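Gluconokinase (Sinorhizobium meliloti, PDB 3T61) probably phosphorylates D-gluconate with ATP, giving 6-phospho-D-gluconate and ADP, as a kinase of the GntK/GntV family. Local coordinates at residues P45-G49 with D50-P54; A77-G80 with E81-S85; Q164-A167 with E168-E172. All coordinates share one frame; numbering follows the deposited sequence.

Interaction 1: P45-G49 with D50-P54; sequences PFIEG and DALHP
Two backbone bonds turn the chain as it leaves strand 46-48: Ala51 N donates to Glu48 O at 3.2 Å, and Leu52 N to Gly49 O at 2.9 Å, the latter with an N-H...O angle of 164°. Each joins residues three apart, the spacing of a 3-10 turn. Leu52 folds back over this turn, its CB 3.6 Å from Gly49 O, while its CD1 makes a looser apolar contact with Ile47 CG2 at 4.4 Å. On another flank are the two acids. Glu48 CG lies anti to the backbone N (chi1 -176°) and the chain runs on extended, which brings OE2 to 3.9 Å from Asp50 OD2, the carboxylate planes almost perpendicular at 83°. Such close like charges would probably be unfavourable alone, but Glu48 OE1 forms a salt bridge with Arg59 of the second subunit, and that arginine also packs on Asp50. Further out, Ser92 OG bonds Gly49 N and Trp75 NE1 bonds Gly49 O, fixing both ends of the glycine, while His53 stacks on Trp75 and its ND1 pairs with Asn57. The whole is the outermost strand, within this chain, of the parallel sheet of a P-loop kinase fold, passing through a 3-10 turn toward helix 55-63, with the Asp50 side chain about 5 Å from a bound phosphate ion.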
loop_
_atom_site.group_PDB
_atom_site.type_symbol
_atom_site.label_atom_id
_atom_site.label_comp_id
_atom_site.label_asym_id
_atom_site.label_seq_id
_atom_site.Cartn_x
_atom_site.Cartn_y
_atom_site.Cartn_z
ATOM N N PRO A 45 -17.375 -13.976 3.840
ATOM C CA PRO A 45 -16.601 -13.258 2.832
ATOM C C PRO A 45 -15.257 -12.860 3.450
ATOM O O PRO A 45 -15.143 -12.690 4.670
ATOM C CB PRO A 45 -17.484 -12.058 2.514
ATOM C CG PRO A 45 -18.138 -11.779 3.822
ATOM C CD PRO A 45 -18.499 -13.159 4.329
ATOM N N PHE A 46 -14.238 -12.739 2.614
ATOM C CA PHE A 46 -12.923 -12.353 3.097
ATOM C C PHE A 46 -12.631 -10.922 2.687
ATOM O O PHE A 46 -12.888 -10.527 1.551
ATOM C CB PHE A 46 -11.841 -13.259 2.506
ATOM C CG PHE A 46 -10.438 -12.787 2.785
ATOM C CD1 PHE A 46 -9.910 -12.859 4.065
ATOM C CD2 PHE A 46 -9.662 -12.238 1.775
ATOM C CE1 PHE A 46 -8.626 -12.395 4.336
ATOM C CE2 PHE A 46 -8.371 -11.768 2.033
ATOM C CZ PHE A 46 -7.854 -11.845 3.317
ATOM N N ILE A 47 -12.099 -10.145 3.616
ATOM C CA ILE A 47 -11.728 -8.778 3.323
ATOM C C ILE A 47 -10.236 -8.635 3.585
ATOM O O ILE A 47 -9.752 -8.991 4.662
ATOM C CB ILE A 47 -12.484 -7.761 4.216
ATOM C CG1 ILE A 47 -13.973 -7.744 3.847
ATOM C CG2 ILE A 47 -11.864 -6.368 4.046
ATOM C CD1 ILE A 47 -14.842 -6.966 4.811
ATOM N N GLU A 48 -9.500 -8.131 2.599
ATOM C CA GLU A 48 -8.079 -7.927 2.799
ATOM C C GLU A 48 -7.878 -6.588 3.496
ATOM O O GLU A 48 -8.194 -5.538 2.938
ATOM C CB GLU A 48 -7.321 -7.935 1.474
ATOM C CG GLU A 48 -5.822 -7.815 1.685
ATOM C CD GLU A 48 -5.020 -8.488 0.593
ATOM O OE1 GLU A 48 -5.310 -9.671 0.292
ATOM O OE2 GLU A 48 -4.102 -7.841 0.047
ATOM N N GLY A 49 -7.354 -6.638 4.717
ATOM C CA GLY A 49 -7.124 -5.426 5.485
ATOM C C GLY A 49 -6.319 -4.345 4.778
ATOM O O GLY A 49 -6.645 -3.165 4.888
ATOM N N ASP A 50 -5.278 -4.745 4.055
ATOM C CA ASP A 50 -4.415 -3.808 3.337
ATOM C C ASP A 50 -5.150 -2.811 2.450
ATOM O O ASP A 50 -4.698 -1.676 2.272
ATOM C CB ASP A 50 -3.419 -4.562 2.453
ATOM C CG ASP A 50 -2.325 -5.223 3.241
ATOM O OD1 ASP A 50 -1.797 -4.588 4.175
ATOM O OD2 ASP A 50 -1.978 -6.376 2.911
ATOM N N ALA A 51 -6.264 -3.243 1.876
ATOM C CA ALA A 51 -7.037 -2.393 0.992
ATOM C C ALA A 51 -7.746 -1.229 1.697
ATOM O O ALA A 51 -8.302 -0.361 1.036
ATOM C CB ALA A 51 -8.055 -3.235 0.234
ATOM N N LEU A 52 -7.719 -1.190 3.023
ATOM C CA LEU A 52 -8.401 -0.118 3.739
ATOM C C LEU A 52 -7.499 0.988 4.295
ATOM O O LEU A 52 -7.964 1.855 5.039
ATOM C CB LEU A 52 -9.242 -0.714 4.863
ATOM C CG LEU A 52 -10.125 -1.867 4.391
ATOM C CD1 LEU A 52 -10.926 -2.392 5.566
ATOM C CD2 LEU A 52 -11.048 -1.401 3.279
ATOM N N HIS A 53 -6.214 0.951 3.943
ATOM C CA HIS A 53 -5.255 1.965 4.389
ATOM C C HIS A 53 -5.504 3.268 3.648
ATOM O O HIS A 53 -5.757 3.261 2.446
ATOM C CB HIS A 53 -3.822 1.537 4.062
ATOM C CG HIS A 53 -3.186 0.657 5.087
ATOM N ND1 HIS A 53 -2.818 1.113 6.336
ATOM C CD2 HIS A 53 -2.800 -0.639 5.032
ATOM C CE1 HIS A 53 -2.233 0.138 7.003
ATOM N NE2 HIS A 53 -2.208 -0.938 6.232
ATOM N N PRO A 54 -5.458 4.403 4.356
ATOM C CA PRO A 54 -5.675 5.664 3.635
ATOM C C PRO A 54 -4.442 5.914 2.741
ATOM O O PRO A 54 -3.368 5.358 2.986
ATOM C CB PRO A 54 -5.833 6.695 4.760
ATOM C CG PRO A 54 -5.113 6.077 5.926
ATOM C CD PRO A 54 -5.451 4.611 5.815
#

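Interaction 2: A77-G80 with E81-S85; sequences AAIG and ERLAS
This is a contact between successive turns at the C-terminal end of helix 69-83, which lies against the sheet, with Ile79 and Leu83 turned to Val91 of strand 90-92. These two side chains run side by side and point the same way, Ile79 CG2 meeting Leu83 CD1 at 3.9 Å. The branch that touches is the Ile79 methyl anti to the backbone N, as its CG1 is turned the other way, beside that nitrogen (chi1 -65°). Beneath them Leu83 N bonds Ile79 O at 3.1 Å, and two residues earlier Glu81 N reaches Ala77 O at 2.9 Å. The bonding is uneven: Arg82 N, between these two sound bonds, makes only weak ones to Ala78 O and Ile79 O, and at the end Ala84 N makes a weak bond to Gly80 O. Arg82 takes another side of the helix. Its chain is bent at chi2 (-67°), which folds it back along the preceding turn until NH1 lies 3.0 Å from Ala78 O and 4.1 Å from Ala78 CB; the guanidinium meets that carbonyl obliquely. Leu52 packs on both Ile79 and Arg82, and Ile47 also packs on Arg82, so the arginine is partly covered by apolar neighbours. The chemistry is therefore divided: aliphatic branches join the helix to the sheet, whereas a positive group set close to a carbonyl near the helix C-terminus would probably be favoured by the helix dipole.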
loop_
_atom_site.group_PDB
_atom_site.type_symbol
_atom_site.label_atom_id
_atom_site.label_comp_id
_atom_site.label_asym_id
_atom_site.label_seq_id
_atom_site.Cartn_x
_atom_site.Cartn_y
_atom_site.Cartn_z
ATOM N N ALA A 77 -9.755 1.859 12.421
ATOM C CA ALA A 77 -11.149 2.273 12.538
ATOM C C ALA A 77 -11.913 1.673 11.373
ATOM O O ALA A 77 -12.994 1.123 11.549
ATOM C CB ALA A 77 -11.270 3.795 12.518
ATOM N N ALA A 78 -11.349 1.758 10.175
ATOM C CA ALA A 78 -12.039 1.195 9.021
ATOM C C ALA A 78 -12.149 -0.328 9.175
ATOM O O ALA A 78 -13.142 -0.930 8.751
ATOM C CB ALA A 78 -11.315 1.568 7.723
ATOM N N ILE A 79 -11.135 -0.951 9.776
ATOM C CA ILE A 79 -11.167 -2.402 9.997
ATOM C C ILE A 79 -12.305 -2.692 10.987
ATOM O O ILE A 79 -13.133 -3.581 10.777
ATOM C CB ILE A 79 -9.843 -2.942 10.639
ATOM C CG1 ILE A 79 -8.655 -2.754 9.690
ATOM C CG2 ILE A 79 -10.003 -4.404 10.987
ATOM C CD1 ILE A 79 -8.747 -3.544 8.405
ATOM N N GLY A 80 -12.316 -1.931 12.075
ATOM C CA GLY A 80 -13.347 -2.086 13.086
ATOM C C GLY A 80 -14.750 -1.994 12.517
ATOM O O GLY A 80 -15.620 -2.791 12.878
ATOM N N GLU A 81 -14.984 -1.034 11.621
ATOM C CA GLU A 81 -16.315 -0.873 11.031
ATOM C C GLU A 81 -16.754 -2.103 10.228
ATOM O O GLU A 81 -17.929 -2.453 10.239
ATOM C CB GLU A 81 -16.371 0.375 10.135
ATOM C CG GLU A 81 -16.182 1.717 10.858
ATOM C CD GLU A 81 -17.324 2.076 11.809
ATOM O OE1 GLU A 81 -18.419 1.490 11.694
ATOM O OE2 GLU A 81 -17.124 2.958 12.674
ATOM N N ARG A 82 -15.823 -2.755 9.533
ATOM C CA ARG A 82 -16.161 -3.949 8.751
ATOM C C ARG A 82 -16.495 -5.116 9.686
ATOM O O ARG A 82 -17.374 -5.932 9.399
ATOM C CB ARG A 82 -14.995 -4.358 7.844
ATOM C CG ARG A 82 -14.525 -3.292 6.872
ATOM C CD ARG A 82 -15.573 -2.976 5.820
ATOM N NE ARG A 82 -15.056 -2.058 4.805
ATOM C CZ ARG A 82 -14.662 -0.806 5.040
ATOM N NH1 ARG A 82 -14.720 -0.288 6.266
ATOM N NH2 ARG A 82 -14.192 -0.068 4.042
ATOM N N LEU A 83 -15.789 -5.187 10.809
ATOM C CA LEU A 83 -15.997 -6.255 11.776
ATOM C C LEU A 83 -17.321 -6.098 12.527
ATOM O O LEU A 83 -17.825 -7.058 13.119
ATOM C CB LEU A 83 -14.822 -6.297 12.769
ATOM C CG LEU A 83 -13.465 -6.755 12.202
ATOM C CD1 LEU A 83 -12.355 -6.554 13.229
ATOM C CD2 LEU A 83 -13.559 -8.215 11.789
ATOM N N ALA A 84 -17.888 -4.896 12.483
ATOM C CA ALA A 84 -19.143 -4.614 13.175
ATOM C C ALA A 84 -20.410 -5.037 12.433
ATOM O O ALA A 84 -21.504 -4.949 12.983
ATOM C CB ALA A 84 -19.222 -3.130 13.517
ATOM N N SER A 85 -20.277 -5.489 11.194
ATOM C CA SER A 85 -21.447 -5.908 10.432
ATOM C C SER A 85 -22.189 -7.036 11.151
ATOM O O SER A 85 -21.636 -7.685 12.045
ATOM C CB SER A 85 -21.032 -6.362 9.026
ATOM O OG SER A 85 -20.125 -7.451 9.069
#

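Interaction 3: Q164-A167 with E168-E172; sequences QPLA and EIVRE
Ile169 packs against Gln164 and Pro165 in the first turn of helix 166-187, where Pro165 holds the N-cap position. On the tight side, Ile169 CG1 meets Gln164 CG at 3.7 Å, the two chains crossing at a slant, and Ile169 in turn presses on Val34 of helix 31-42 and Val160 of strand 157-161. Pro165 O accepts from two amides of the first turn, Ile169 N (i+4) at 3.0 Å and Glu168 N (i+3) at 2.9 Å. Next to this, Leu166 CD1 touches Val170 CG2 more loosely, at 4.1 Å. The other side is a surface network of charges. Glu168, bent at chi2 (-58°), lies along Pro165, its CG 4.0 Å from Pro165 CB, and turns its carboxylate to the edge of the Arg171 guanidinium. The Gln164 amide and the Glu172 carboxylate approach from opposite directions, their planes 54° apart. The arginine, bent at chi3, is held between two acids: besides its salt bridge to Glu168 it makes the longer bridge, Arg171 NH2 to Glu172 OE2 at 3.4 Å.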
loop_
_atom_site.group_PDB
_atom_site.type_symbol
_atom_site.label_atom_id
_atom_site.label_comp_id
_atom_site.label_asym_id
_atom_site.label_seq_id
_atom_site.Cartn_x
_atom_site.Cartn_y
_atom_site.Cartn_z
ATOM N N GLN A 164 5.145 -24.892 8.588
ATOM C CA GLN A 164 4.461 -26.115 8.165
ATOM C C GLN A 164 3.630 -25.838 6.911
ATOM O O GLN A 164 3.414 -24.688 6.552
ATOM C CB GLN A 164 3.563 -26.648 9.291
ATOM C CG GLN A 164 2.623 -25.628 9.933
ATOM C CD GLN A 164 1.816 -26.215 11.098
ATOM O OE1 GLN A 164 1.407 -25.494 12.014
ATOM N NE2 GLN A 164 1.575 -27.520 11.058
ATOM N N PRO A 165 3.168 -26.892 6.219
ATOM C CA PRO A 165 2.366 -26.685 5.008
ATOM C C PRO A 165 1.152 -25.794 5.232
ATOM O O PRO A 165 0.501 -25.860 6.284
ATOM C CB PRO A 165 1.968 -28.102 4.609
ATOM C CG PRO A 165 3.154 -28.904 5.052
ATOM C CD PRO A 165 3.473 -28.320 6.411
ATOM N N LEU A 166 0.855 -24.966 4.232
ATOM C CA LEU A 166 -0.290 -24.057 4.292
ATOM C C LEU A 166 -1.591 -24.784 4.628
ATOM O O LEU A 166 -2.402 -24.292 5.414
ATOM C CB LEU A 166 -0.465 -23.322 2.954
ATOM C CG LEU A 166 -1.742 -22.481 2.803
ATOM C CD1 LEU A 166 -1.773 -21.375 3.856
ATOM C CD2 LEU A 166 -1.794 -21.894 1.394
ATOM N N ALA A 167 -1.790 -25.955 4.034
ATOM C CA ALA A 167 -3.005 -26.728 4.280
ATOM C C ALA A 167 -3.106 -27.146 5.746
ATOM O O ALA A 167 -4.201 -27.314 6.272
ATOM C CB ALA A 167 -3.035 -27.964 3.375
ATOM N N GLU A 168 -1.958 -27.317 6.396
ATOM C CA GLU A 168 -1.924 -27.705 7.800
ATOM C C GLU A 168 -2.204 -26.486 8.656
ATOM O O GLU A 168 -2.882 -26.584 9.680
ATOM C CB GLU A 168 -0.555 -28.278 8.185
ATOM C CG GLU A 168 -0.233 -29.657 7.618
ATOM C CD GLU A 168 -1.246 -30.721 8.012
ATOM O OE1 GLU A 168 -1.703 -30.748 9.177
ATOM O OE2 GLU A 168 -1.576 -31.549 7.149
ATOM N N ILE A 169 -1.666 -25.340 8.249
ATOM C CA ILE A 169 -1.886 -24.111 9.000
ATOM C C ILE A 169 -3.383 -23.797 9.037
ATOM O O ILE A 169 -3.921 -23.394 10.069
ATOM C CB ILE A 169 -1.138 -22.910 8.369
ATOM C CG1 ILE A 169 0.377 -23.120 8.450
ATOM C CG2 ILE A 169 -1.506 -21.624 9.099
ATOM C CD1 ILE A 169 1.171 -22.116 7.614
ATOM N N VAL A 170 -4.055 -23.996 7.912
ATOM C CA VAL A 170 -5.485 -23.723 7.830
ATOM C C VAL A 170 -6.314 -24.710 8.653
ATOM O O VAL A 170 -7.204 -24.304 9.413
ATOM C CB VAL A 170 -5.944 -23.734 6.363
ATOM C CG1 VAL A 170 -7.450 -23.692 6.281
ATOM C CG2 VAL A 170 -5.326 -22.543 5.633
ATOM N N ARG A 171 -6.015 -26.000 8.512
ATOM C CA ARG A 171 -6.733 -27.033 9.257
ATOM C C ARG A 171 -6.612 -26.757 10.748
ATOM O O ARG A 171 -7.592 -26.874 11.483
ATOM C CB ARG A 171 -6.171 -28.425 8.943
ATOM C CG ARG A 171 -6.828 -29.551 9.738
ATOM C CD ARG A 171 -6.108 -30.883 9.520
ATOM N NE ARG A 171 -4.690 -30.793 9.859
ATOM C CZ ARG A 171 -4.206 -30.743 11.097
ATOM N NH1 ARG A 171 -5.027 -30.782 12.138
ATOM N NH2 ARG A 171 -2.897 -30.623 11.292
ATOM N N GLU A 172 -5.416 -26.376 11.193
ATOM C CA GLU A 172 -5.203 -26.081 12.608
ATOM C C GLU A 172 -5.924 -24.811 13.070
ATOM O O GLU A 172 -6.458 -24.758 14.181
ATOM C CB GLU A 172 -3.703 -25.977 12.910
ATOM C CG GLU A 172 -2.975 -27.313 12.810
ATOM C CD GLU A 172 -1.482 -27.163 12.647
ATOM O OE1 GLU A 172 -0.888 -26.341 13.366
ATOM O OE2 GLU A 172 -0.899 -27.883 11.803
#

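How the interactions relate
Interactions 1 and 2 form one packed region, their centres 10 Å apart: Leu52 CD1 meets Ile79 CD1 at 3.8 Å, and Ile47 CD1 rests 4.0 Å from Arg82 CB. The helix of interaction 2 thus covers the strand and turn of interaction 1. Interaction 3 stands apart, about 23 Å from interaction 1 and 27 Å from interaction 2, centre to centre, and on the opposite side of the chain's centre from interaction 2. Interaction 1 is the one beside the bound phosphate, with Glu48 touching the probable P-loop at Ser32. Leu166 of interaction 3 comes near that loop without touching it. Helix 31-42 lies between, touched by Phe46 and Glu48 from one side and Leu166, Ile169 and Val170 from another.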